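Local coordinates for ABC transporter sugar binding protein (Xanthomonas axonopodis pv. citri, PDB 3UOR) that probably binds maltose or related sugars in the periplasm as the solute-binding component of an ABC import system, at residues Leu47-Ile58 and Ala316-Leu324; Gln197-Leu208 and Gly220-Tyr230. All coordinates share one frame; numbering follows the deposited sequence.

Contact 1: Leu47-Ile58 and Ala316-Leu324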
# COMPACT_ATOMS: atom_id res chain seq x y z
N LEU A 47 21.64 7.44 -0.54
CA LEU A 47 22.05 6.06 -0.72
C LEU A 47 22.89 5.89 -1.97
O LEU A 47 23.83 5.11 -1.96
CB LEU A 47 20.82 5.13 -0.77
CG LEU A 47 20.16 4.78 0.56
CD1 LEU A 47 19.98 5.99 1.43
CD2 LEU A 47 18.83 4.12 0.31
N VAL A 48 22.56 6.59 -3.05
CA VAL A 48 23.30 6.38 -4.29
C VAL A 48 24.73 6.89 -4.14
O VAL A 48 25.65 6.40 -4.81
CB VAL A 48 22.63 7.01 -5.55
CG1 VAL A 48 21.17 6.66 -5.59
CG2 VAL A 48 22.80 8.51 -5.58
N ALA A 49 24.93 7.85 -3.23
CA ALA A 49 26.26 8.34 -2.94
C ALA A 49 27.18 7.16 -2.62
O ALA A 49 28.28 7.06 -3.17
CB ALA A 49 26.23 9.34 -1.78
N ASP A 50 26.73 6.26 -1.75
CA ASP A 50 27.53 5.08 -1.42
C ASP A 50 27.60 4.08 -2.57
O ASP A 50 28.53 3.29 -2.64
CB ASP A 50 27.00 4.41 -0.15
CG ASP A 50 27.65 3.08 0.12
OD1 ASP A 50 27.07 2.04 -0.27
OD2 ASP A 50 28.73 3.05 0.73
N PHE A 51 26.60 4.09 -3.45
CA PHE A 51 26.62 3.21 -4.62
C PHE A 51 27.68 3.67 -5.62
O PHE A 51 28.38 2.85 -6.21
CB PHE A 51 25.25 3.15 -5.30
CG PHE A 51 25.26 2.52 -6.68
CD1 PHE A 51 25.24 1.14 -6.83
CD2 PHE A 51 25.24 3.31 -7.83
CE1 PHE A 51 25.24 0.55 -8.11
CE2 PHE A 51 25.24 2.73 -9.10
CZ PHE A 51 25.23 1.35 -9.24
N GLU A 52 27.76 4.99 -5.80
CA GLU A 52 28.75 5.59 -6.67
C GLU A 52 30.15 5.37 -6.10
O GLU A 52 31.08 5.03 -6.83
CB GLU A 52 28.50 7.09 -6.81
CG GLU A 52 27.31 7.42 -7.68
CD GLU A 52 27.09 8.92 -7.78
OE1 GLU A 52 26.38 9.37 -8.70
OE2 GLU A 52 27.64 9.64 -6.92
N LYS A 53 30.29 5.56 -4.80
CA LYS A 53 31.56 5.33 -4.14
C LYS A 53 31.86 3.83 -4.00
O LYS A 53 32.75 3.43 -3.26
CB LYS A 53 31.61 6.04 -2.78
CG LYS A 53 32.99 6.08 -2.15
CD LYS A 53 33.24 7.37 -1.39
CE LYS A 53 32.21 7.58 -0.29
NZ LYS A 53 32.88 7.85 1.01
N GLN A 54 31.10 2.99 -4.71
CA GLN A 54 31.40 1.56 -4.79
C GLN A 54 31.47 1.16 -6.25
O GLN A 54 31.88 0.05 -6.58
CB GLN A 54 30.31 0.73 -4.10
CG GLN A 54 30.47 0.51 -2.61
CD GLN A 54 29.40 -0.42 -2.06
OE1 GLN A 54 29.16 -1.50 -2.60
NE2 GLN A 54 28.74 -0.01 -0.98
N ASN A 55 31.01 2.06 -7.12
CA ASN A 55 30.99 1.84 -8.56
C ASN A 55 31.36 3.17 -9.25
O ASN A 55 30.48 3.88 -9.74
CB ASN A 55 29.60 1.37 -9.04
CG ASN A 55 29.18 0.01 -8.45
OD1 ASN A 55 28.45 -0.06 -7.46
ND2 ASN A 55 29.64 -1.06 -9.09
N PRO A 56 32.66 3.51 -9.26
CA PRO A 56 33.15 4.82 -9.72
C PRO A 56 33.03 5.07 -11.23
O PRO A 56 33.15 6.21 -11.67
CB PRO A 56 34.62 4.81 -9.28
CG PRO A 56 34.98 3.37 -9.23
CD PRO A 56 33.75 2.64 -8.79
N THR A 57 32.78 4.01 -12.00
CA THR A 57 32.55 4.14 -13.44
C THR A 57 31.11 4.54 -13.75
O THR A 57 30.77 4.82 -14.90
CB THR A 57 32.85 2.81 -14.16
OG1 THR A 57 32.00 1.77 -13.63
CG2 THR A 57 34.31 2.42 -13.97
N ILE A 58 30.27 4.56 -12.71
CA ILE A 58 28.85 4.85 -12.86
C ILE A 58 28.46 6.13 -12.12
O ILE A 58 28.69 6.25 -10.92
CB ILE A 58 27.98 3.70 -12.33
CG1 ILE A 58 28.20 2.44 -13.16
CG2 ILE A 58 26.52 4.08 -12.34
CD1 ILE A 58 27.70 1.17 -12.50
N ALA A 316 24.02 -1.13 -16.37
CA ALA A 316 24.39 -0.22 -15.29
C ALA A 316 23.13 0.01 -14.49
O ALA A 316 23.15 0.02 -13.26
CB ALA A 316 24.91 1.11 -15.84
N SER A 317 22.03 0.19 -15.21
CA SER A 317 20.73 0.43 -14.61
C SER A 317 20.34 -0.73 -13.70
O SER A 317 19.89 -0.50 -12.58
CB SER A 317 19.68 0.63 -15.70
OG SER A 317 19.81 1.92 -16.27
N TRP A 318 20.52 -1.96 -14.17
CA TRP A 318 20.21 -3.10 -13.34
C TRP A 318 21.06 -3.11 -12.07
O TRP A 318 20.56 -3.43 -11.00
CB TRP A 318 20.43 -4.42 -14.08
CG TRP A 318 20.38 -5.54 -13.11
CD1 TRP A 318 21.42 -6.30 -12.66
CD2 TRP A 318 19.22 -6.00 -12.40
NE1 TRP A 318 20.98 -7.22 -11.73
CE2 TRP A 318 19.63 -7.05 -11.56
CE3 TRP A 318 17.87 -5.63 -12.40
CZ2 TRP A 318 18.74 -7.74 -10.73
CZ3 TRP A 318 16.99 -6.31 -11.58
CH2 TRP A 318 17.43 -7.35 -10.76
N LYS A 319 22.34 -2.78 -12.18
CA LYS A 319 23.21 -2.80 -10.99
C LYS A 319 22.69 -1.85 -9.92
O LYS A 319 22.75 -2.15 -8.73
CB LYS A 319 24.66 -2.43 -11.35
CG LYS A 319 25.40 -3.50 -12.16
CD LYS A 319 26.80 -3.01 -12.52
CE LYS A 319 27.62 -4.04 -13.29
NZ LYS A 319 28.30 -5.01 -12.38
N LEU A 320 22.19 -0.69 -10.34
CA LEU A 320 21.63 0.25 -9.39
C LEU A 320 20.42 -0.37 -8.67
O LEU A 320 20.25 -0.20 -7.46
CB LEU A 320 21.23 1.55 -10.08
CG LEU A 320 20.35 2.46 -9.25
CD1 LEU A 320 21.04 2.86 -7.97
CD2 LEU A 320 19.95 3.68 -10.05
N ILE A 321 19.59 -1.10 -9.40
CA ILE A 321 18.37 -1.65 -8.81
C ILE A 321 18.72 -2.77 -7.85
O ILE A 321 18.12 -2.91 -6.78
CB ILE A 321 17.41 -2.18 -9.88
CG1 ILE A 321 16.75 -1.01 -10.62
CG2 ILE A 321 16.32 -3.00 -9.23
CD1 ILE A 321 15.75 -1.47 -11.66
N GLU A 322 19.73 -3.54 -8.24
CA GLU A 322 20.22 -4.63 -7.44
C GLU A 322 20.78 -4.10 -6.14
O GLU A 322 20.52 -4.66 -5.08
CB GLU A 322 21.32 -5.37 -8.21
CG GLU A 322 21.64 -6.72 -7.63
CD GLU A 322 22.71 -7.44 -8.42
OE1 GLU A 322 23.88 -6.99 -8.37
OE2 GLU A 322 22.40 -8.44 -9.08
N TYR A 323 21.54 -3.01 -6.21
CA TYR A 323 22.09 -2.35 -5.02
C TYR A 323 20.96 -1.97 -4.07
O TYR A 323 21.04 -2.24 -2.86
CB TYR A 323 22.90 -1.11 -5.42
CG TYR A 323 23.35 -0.26 -4.24
CD1 TYR A 323 24.52 -0.55 -3.55
CD2 TYR A 323 22.61 0.84 -3.84
CE1 TYR A 323 24.93 0.24 -2.48
CE2 TYR A 323 23.01 1.63 -2.77
CZ TYR A 323 24.16 1.32 -2.10
OH TYR A 323 24.53 2.12 -1.04
N LEU A 324 19.91 -1.37 -4.61
CA LEU A 324 18.78 -0.94 -3.80
C LEU A 324 17.97 -2.14 -3.32
O LEU A 324 17.09 -2.00 -2.48
CB LEU A 324 17.88 0.02 -4.57
CG LEU A 324 18.53 1.38 -4.83
CD1 LEU A 324 17.61 2.24 -5.68
CD2 LEU A 324 18.86 2.06 -3.51
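Phe-51 and Tyr-323 show how two aromatic side chains can bridge two helices, whose segment axes, 47-52 and 316-324, approach to 10.8 Å and are inclined at 121°. The two side chains run past each other in opposite directions. CB of Phe-51 sits over the centre of the Tyr-323 ring, 3.7 Å from its centroid, a CH-pi contact. The rings themselves meet obliquely, with Phe-51 CD1 3.5 Å from Tyr-323 CG.

The polar part lies at the far end of the tyrosine. Tyr-323 OH donates to OD1 of Asp-50 at 2.7 Å, using the anti lone pair of that oxygen. In Asp-50, CG anti to the backbone N (chi1 171°) turns the carboxylate out across the helix, so that OD1 meets the tyrosine at the ring's edge, carboxylate and ring planes 34° apart. Leu-47 O also lies 3.2 Å from the phenolic oxygen.

Helices 39-52 and 314-324 probably belong to one lobe, as in other periplasmic binding proteins. Helix 314-324 packs on strand 30-36 through Ala-316, Leu-320 and Leu-324. Helix 39-52 follows that strand in the chain, which then passes through a type I turn, Asn-55 to Ile-58, into strand 58-64; this pairs with 30-36 in parallel, a beta-alpha-beta unit.

Apolar contacts continue the interface both ways. Leu-320 CD1 covers one face of the Phe-51 ring toward its rim, and Phe-51 CZ approaches Leu-320 CB at 4.1 Å. Leu-47 meets Leu-324 through their CD2 methyls, while CD1 of Ile-58 reaches CB of Ala-316 and, at 4.3 Å, CD of Lys-319.

Contact 2: Gln197-Leu208 and Gly220-Tyr230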
# COMPACT_ATOMS: atom_id res chain seq x y z
N GLN A 197 -11.50 0.20 3.40
CA GLN A 197 -12.51 -0.67 2.79
C GLN A 197 -11.79 -1.66 1.92
O GLN A 197 -12.11 -2.84 1.89
CB GLN A 197 -13.47 0.10 1.85
CG GLN A 197 -14.10 1.32 2.45
CD GLN A 197 -13.23 2.57 2.31
OE1 GLN A 197 -12.19 2.71 2.99
NE2 GLN A 197 -13.66 3.50 1.43
N LEU A 198 -10.83 -1.15 1.14
CA LEU A 198 -10.09 -2.01 0.23
C LEU A 198 -9.37 -3.14 1.00
O LEU A 198 -9.42 -4.30 0.59
CB LEU A 198 -9.10 -1.20 -0.61
CG LEU A 198 -8.19 -2.04 -1.50
CD1 LEU A 198 -9.02 -2.85 -2.48
CD2 LEU A 198 -7.22 -1.13 -2.27
N SER A 199 -8.73 -2.80 2.12
CA SER A 199 -8.01 -3.81 2.92
C SER A 199 -8.97 -4.93 3.30
O SER A 199 -8.67 -6.10 3.08
CB SER A 199 -7.43 -3.20 4.20
OG SER A 199 -6.47 -2.21 3.87
N PHE A 200 -10.13 -4.58 3.84
CA PHE A 200 -11.10 -5.58 4.28
C PHE A 200 -11.67 -6.38 3.11
O PHE A 200 -12.03 -7.55 3.28
CB PHE A 200 -12.23 -4.94 5.11
CG PHE A 200 -11.75 -4.36 6.40
CD1 PHE A 200 -11.00 -5.15 7.29
CD2 PHE A 200 -11.98 -3.04 6.73
CE1 PHE A 200 -10.53 -4.64 8.48
CE2 PHE A 200 -11.51 -2.51 7.94
CZ PHE A 200 -10.78 -3.32 8.82
N ALA A 201 -11.76 -5.77 1.93
CA ALA A 201 -12.26 -6.47 0.74
C ALA A 201 -11.23 -7.45 0.21
O ALA A 201 -11.57 -8.54 -0.27
CB ALA A 201 -12.66 -5.46 -0.34
N LEU A 202 -9.95 -7.06 0.30
CA LEU A 202 -8.86 -7.97 -0.07
C LEU A 202 -8.78 -9.20 0.83
O LEU A 202 -8.15 -10.17 0.45
CB LEU A 202 -7.52 -7.25 -0.07
CG LEU A 202 -7.37 -6.22 -1.18
CD1 LEU A 202 -6.07 -5.43 -0.99
CD2 LEU A 202 -7.39 -6.95 -2.47
N GLN A 203 -9.39 -9.17 2.02
CA GLN A 203 -9.36 -10.35 2.90
C GLN A 203 -10.37 -11.44 2.51
O GLN A 203 -10.50 -12.42 3.22
CB GLN A 203 -9.58 -9.95 4.37
CG GLN A 203 -8.54 -8.97 4.90
CD GLN A 203 -8.85 -8.53 6.28
OE1 GLN A 203 -10.01 -8.58 6.72
NE2 GLN A 203 -7.83 -8.10 7.01
N GLN A 204 -11.07 -11.26 1.39
CA GLN A 204 -12.12 -12.20 0.99
C GLN A 204 -11.58 -13.13 -0.07
O GLN A 204 -10.63 -12.79 -0.75
CB GLN A 204 -13.34 -11.45 0.44
CG GLN A 204 -13.88 -10.32 1.37
CD GLN A 204 -14.06 -10.78 2.82
OE1 GLN A 204 -14.67 -11.81 3.08
NE2 GLN A 204 -13.51 -10.01 3.76
N ASP A 205 -12.21 -14.28 -0.26
CA ASP A 205 -11.72 -15.29 -1.20
C ASP A 205 -11.98 -14.94 -2.64
O ASP A 205 -11.31 -15.46 -3.53
CB ASP A 205 -12.39 -16.63 -0.92
CG ASP A 205 -11.82 -17.30 0.30
OD1 ASP A 205 -10.62 -17.09 0.57
OD2 ASP A 205 -12.58 -18.02 0.99
N ASP A 206 -12.96 -14.09 -2.88
CA ASP A 206 -13.25 -13.77 -4.27
C ASP A 206 -12.55 -12.48 -4.70
O ASP A 206 -11.99 -11.76 -3.88
CB ASP A 206 -14.77 -13.81 -4.59
CG ASP A 206 -15.57 -12.75 -3.86
OD1 ASP A 206 -14.99 -12.06 -3.00
OD2 ASP A 206 -16.78 -12.59 -4.17
N ARG A 207 -12.56 -12.25 -6.00
CA ARG A 207 -11.84 -11.15 -6.62
C ARG A 207 -12.82 -9.96 -6.79
O ARG A 207 -14.01 -10.17 -6.98
CB ARG A 207 -11.35 -11.66 -7.97
CG ARG A 207 -10.29 -10.85 -8.67
CD ARG A 207 -9.96 -11.52 -10.01
NE ARG A 207 -9.00 -10.75 -10.77
CZ ARG A 207 -7.77 -10.48 -10.35
NH1 ARG A 207 -7.37 -10.94 -9.17
NH2 ARG A 207 -6.95 -9.76 -11.10
N LEU A 208 -12.31 -8.73 -6.71
CA LEU A 208 -13.14 -7.54 -6.87
C LEU A 208 -13.59 -7.27 -8.31
O LEU A 208 -14.50 -6.48 -8.54
CB LEU A 208 -12.42 -6.32 -6.30
CG LEU A 208 -12.44 -6.28 -4.77
CD1 LEU A 208 -11.61 -5.12 -4.25
CD2 LEU A 208 -13.87 -6.17 -4.26
N GLY A 220 -20.48 -9.20 -5.71
CA GLY A 220 -20.09 -10.51 -5.20
C GLY A 220 -20.17 -10.59 -3.69
O GLY A 220 -20.22 -9.56 -3.01
N ALA A 221 -20.19 -11.82 -3.16
CA ALA A 221 -20.28 -12.03 -1.71
C ALA A 221 -19.18 -11.33 -0.91
O ALA A 221 -19.43 -10.78 0.16
CB ALA A 221 -20.31 -13.54 -1.37
N GLY A 222 -17.96 -11.35 -1.43
CA GLY A 222 -16.84 -10.82 -0.68
C GLY A 222 -16.98 -9.33 -0.45
O GLY A 222 -16.88 -8.85 0.69
N PHE A 223 -17.20 -8.58 -1.52
CA PHE A 223 -17.34 -7.14 -1.31
C PHE A 223 -18.53 -6.79 -0.40
O PHE A 223 -18.42 -5.92 0.48
CB PHE A 223 -17.37 -6.31 -2.59
CG PHE A 223 -17.34 -4.83 -2.31
CD1 PHE A 223 -16.17 -4.24 -1.84
CD2 PHE A 223 -18.48 -4.06 -2.42
CE1 PHE A 223 -16.13 -2.89 -1.53
CE2 PHE A 223 -18.45 -2.69 -2.12
CZ PHE A 223 -17.28 -2.11 -1.66
N ARG A 224 -19.64 -7.51 -0.58
CA ARG A 224 -20.79 -7.29 0.30
C ARG A 224 -20.45 -7.54 1.76
O ARG A 224 -20.96 -6.84 2.65
CB ARG A 224 -21.96 -8.18 -0.10
CG ARG A 224 -22.60 -7.79 -1.43
CD ARG A 224 -23.72 -8.78 -1.74
NE ARG A 224 -24.36 -8.59 -3.04
CZ ARG A 224 -25.47 -7.89 -3.22
NH1 ARG A 224 -26.03 -7.25 -2.20
NH2 ARG A 224 -26.02 -7.81 -4.42
N LYS A 225 -19.60 -8.53 2.03
CA LYS A 225 -19.23 -8.85 3.42
C LYS A 225 -18.33 -7.71 3.95
O LYS A 225 -18.51 -7.21 5.06
CB LYS A 225 -18.51 -10.21 3.48
CG LYS A 225 -18.41 -10.85 4.87
CD LYS A 225 -17.43 -12.04 4.84
CE LYS A 225 -17.56 -13.01 6.02
NZ LYS A 225 -17.23 -12.44 7.35
N ALA A 226 -17.39 -7.27 3.12
CA ALA A 226 -16.47 -6.18 3.49
C ALA A 226 -17.20 -4.85 3.70
O ALA A 226 -16.98 -4.13 4.69
CB ALA A 226 -15.37 -6.04 2.41
N LEU A 227 -18.07 -4.52 2.75
CA LEU A 227 -18.95 -3.35 2.93
C LEU A 227 -19.74 -3.44 4.24
O LEU A 227 -19.83 -2.47 4.99
CB LEU A 227 -19.93 -3.19 1.75
CG LEU A 227 -20.84 -1.95 1.83
CD1 LEU A 227 -19.95 -0.68 1.92
CD2 LEU A 227 -21.76 -1.88 0.61
N GLY A 228 -20.30 -4.61 4.51
CA GLY A 228 -21.06 -4.78 5.74
C GLY A 228 -20.25 -4.50 7.00
O GLY A 228 -20.68 -3.74 7.88
N PHE A 229 -19.07 -5.13 7.08
CA PHE A 229 -18.17 -5.00 8.24
C PHE A 229 -17.72 -3.54 8.41
O PHE A 229 -17.77 -2.99 9.51
CB PHE A 229 -16.96 -5.93 8.04
CG PHE A 229 -15.98 -5.92 9.18
CD1 PHE A 229 -16.35 -6.35 10.45
CD2 PHE A 229 -14.66 -5.52 8.97
CE1 PHE A 229 -15.44 -6.36 11.50
CE2 PHE A 229 -13.74 -5.53 10.00
CZ PHE A 229 -14.12 -5.95 11.28
N TYR A 230 -17.30 -2.92 7.31
CA TYR A 230 -16.86 -1.53 7.32
C TYR A 230 -17.99 -0.54 7.70
O TYR A 230 -17.82 0.30 8.58
CB TYR A 230 -16.29 -1.21 5.93
CG TYR A 230 -15.88 0.22 5.68
CD1 TYR A 230 -14.61 0.68 6.07
CD2 TYR A 230 -16.72 1.11 5.01
CE1 TYR A 230 -14.21 1.99 5.80
CE2 TYR A 230 -16.33 2.43 4.75
CZ TYR A 230 -15.07 2.85 5.14
OH TYR A 230 -14.65 4.14 4.89
O HOH W 1 -16.71 -9.47 -4.12
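The ring of Phe-200 receives the edge of Phe-229 on one face, a T-shaped pair with planes at 86°; CE2 of Phe-229 lies 3.7 Å above the ring plane, offset toward the rim, and Gln-203 OE1 lies in plane at the Phe-200 edge. Gln-197 CG lies over the centre of the Tyr-230 ring, 3.3 Å from the centroid, a close CH-pi contact. At the edge of Phe-223 sits the methyl of Ala-201, and Leu-208 CD2 approaches the same ring at CD1.

Small residues let the backbones close in: Ala-226 CB comes within 3.6 Å of Ala-201 CA, and Gly-222 leaves room for Gln-204 and Asp-206. Bent at chi2, Gln-204 folds back so that NE2 donates to Phe-200 O at 2.9 Å, nearly along the C=O axis and in the amide plane. Asp-206 OD2 accepts from Gly-222 N at 3.2 Å (N-H...O 161°), on the syn side but tilted 26° out of the carboxylate plane. A water accepts from Phe-223 N and may donate to this OD2.

This helix pair, joined through the ribbon 209-210/215-216, is flanked by helix 166-180 against Phe-229 and by helices 377-394 and 398-412 against Phe-223.

Taken together, the two contacts illustrate how one chain uses helix pairing at very different sequence separations. Contact 1 joins segments 258 residues apart at their closest ends, whereas the closest ends of contact 2, which is nested within the loop that contact 1 closes, are 12 residues apart. They lie on opposite sides of the chain's centre, with contact centres 42 Å apart and nearest atoms about 23 Å apart, so neither touches the other. This separation is consistent with a place in different lobes of a two-lobed binding protein, a family in which sugar is generally held in the cleft between lobes.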